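Local coordinates for protein-glutamate methylesterase/protein-glutamine glutaminase (PDB 3SFT) that probably catalyses demethylation of methylglutamate residues in chemoreceptors and deamidation of specific glutamines, through this C-terminal methylesterase domain of CheB, at residues 24-29 and 53-58. Sequence-based numbering, arbitrary orientation.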
# COMPACT_ATOMS: atom_id res chain seq x y z
N MET A 24 11.81 1.39 -7.34
CA MET A 24 11.48 1.97 -8.64
C MET A 24 10.25 2.88 -8.55
O MET A 24 9.92 3.57 -9.51
CB MET A 24 11.18 0.86 -9.65
CG MET A 24 12.33 -0.08 -9.97
SD MET A 24 11.87 -1.28 -11.28
CE MET A 24 11.82 -2.80 -10.34
N ILE A 25 9.59 2.88 -7.39
CA ILE A 25 8.38 3.67 -7.20
C ILE A 25 8.51 4.87 -6.27
O ILE A 25 8.42 6.02 -6.71
CB ILE A 25 7.22 2.78 -6.68
CG1 ILE A 25 7.01 1.58 -7.59
CG2 ILE A 25 5.93 3.59 -6.59
CD1 ILE A 25 5.97 0.61 -7.09
N ILE A 26 8.68 4.60 -4.98
CA ILE A 26 8.79 5.63 -3.96
C ILE A 26 9.81 6.75 -4.21
O ILE A 26 9.48 7.93 -4.07
CB ILE A 26 9.01 5.00 -2.56
CG1 ILE A 26 7.90 3.97 -2.28
CG2 ILE A 26 9.04 6.07 -1.46
CD1 ILE A 26 6.49 4.53 -2.39
N PRO A 27 11.05 6.39 -4.60
CA PRO A 27 12.07 7.42 -4.86
C PRO A 27 11.74 8.34 -6.03
O PRO A 27 12.31 9.42 -6.15
CB PRO A 27 13.32 6.58 -5.17
CG PRO A 27 13.10 5.33 -4.38
CD PRO A 27 11.65 5.05 -4.67
N ASN A 28 10.80 7.92 -6.89
CA ASN A 28 10.41 8.71 -8.05
C ASN A 28 9.13 9.52 -7.90
O ASN A 28 8.46 9.85 -8.88
CB ASN A 28 10.34 7.80 -9.29
CG ASN A 28 11.65 7.06 -9.55
OD1 ASN A 28 11.65 5.86 -9.84
ND2 ASN A 28 12.77 7.76 -9.42
N LEU A 29 8.77 9.83 -6.66
CA LEU A 29 7.59 10.63 -6.37
C LEU A 29 8.05 11.96 -5.77
O LEU A 29 8.99 11.99 -4.98
CB LEU A 29 6.64 9.90 -5.42
CG LEU A 29 5.94 8.67 -6.02
CD1 LEU A 29 5.11 7.97 -4.96
CD2 LEU A 29 5.05 9.09 -7.19
N MET A 53 13.93 3.05 6.47
CA MET A 53 15.21 3.75 6.34
C MET A 53 15.76 3.68 4.92
O MET A 53 16.25 4.68 4.39
CB MET A 53 16.24 3.17 7.32
CG MET A 53 15.99 3.52 8.77
SD MET A 53 17.30 2.88 9.85
CE MET A 53 16.63 1.28 10.26
N ARG A 54 15.68 2.50 4.32
CA ARG A 54 16.15 2.27 2.96
C ARG A 54 15.49 3.24 1.97
O ARG A 54 16.18 3.90 1.19
CB ARG A 54 15.82 0.83 2.55
CG ARG A 54 16.03 0.47 1.08
CD ARG A 54 15.10 -0.68 0.71
NE ARG A 54 15.35 -1.23 -0.62
CZ ARG A 54 15.78 -2.47 -0.84
NH1 ARG A 54 16.03 -3.28 0.19
NH2 ARG A 54 15.88 -2.93 -2.07
N LEU A 55 14.17 3.33 2.03
CA LEU A 55 13.41 4.21 1.14
C LEU A 55 13.53 5.70 1.50
O LEU A 55 13.52 6.56 0.62
CB LEU A 55 11.93 3.80 1.11
CG LEU A 55 11.62 2.41 0.52
CD1 LEU A 55 10.14 2.14 0.67
CD2 LEU A 55 12.04 2.35 -0.95
N ASP A 56 13.64 6.01 2.79
CA ASP A 56 13.76 7.40 3.22
C ASP A 56 15.06 8.01 2.69
O ASP A 56 15.08 9.18 2.31
CB ASP A 56 13.73 7.49 4.75
CG ASP A 56 13.59 8.92 5.25
OD1 ASP A 56 12.55 9.56 4.96
OD2 ASP A 56 14.52 9.42 5.92
N SER A 57 16.11 7.20 2.63
CA SER A 57 17.42 7.65 2.16
C SER A 57 17.48 8.03 0.69
O SER A 57 18.29 8.86 0.30
CB SER A 57 18.49 6.58 2.44
OG SER A 57 18.68 6.42 3.84
N THR A 58 16.62 7.43 -0.12
CA THR A 58 16.61 7.69 -1.55
C THR A 58 15.40 8.46 -2.06
O THR A 58 15.29 8.72 -3.26
CB THR A 58 16.68 6.36 -2.33
OG1 THR A 58 15.59 5.52 -1.93
CG2 THR A 58 18.00 5.64 -2.05
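In the CheB methylesterase domain, a modified doubly wound alpha/beta fold, the short 3-10 turn at Ile-26 and Pro-27 packs against the C-terminal part of helix 48-58. The turn belongs to the loop that leads from helix 18-22 to strand 37-41. Two side-chain pairs make the contact, one buried and one nearer the surface. In the buried pair, CG1 of Ile-26 lies 4.1 Å from CD1 of Leu-55, a purely apolar touch. The two side chains meet at about a right angle. CG of Leu-55 stands anti to the carbonyl carbon (chi1 -64°) and CD1 extends on from CA (chi2 176°), which carries that methyl toward Ile-26. In the outer pair, the pyrrolidine ring of Pro-27 lies beside Thr-58, and the two side chains point the same way. CB of Pro-27 comes within 3.5 Å of the backbone O of Thr-58, while CG of Pro-27 is also 3.5 Å from OG1 of Thr-58. The proline thus sets carbon against two oxygens of one residue. Pro-27 and Thr-58 mark the nearest approach of the backbones, with their CA atoms 5.6 Å apart. Two backbone hydrogen bonds hold the turn: Asn-28 N to Ile-25 O at 3.1 Å, and Leu-29 N to Ile-26 O. Ser-59, the residue after Thr-58, touches both Ile-26 and Pro-27. A salt bridge from Arg-54 to Asp-23 also ties the helix to the start of the loop. Val-63 of strand 62-65, at the edge of the parallel sheet, touches both Ile-26 and Leu-55. Ile-25 and Leu-29 pack instead on helix 185-192, so the loop bridges helices 48-58 and 185-192.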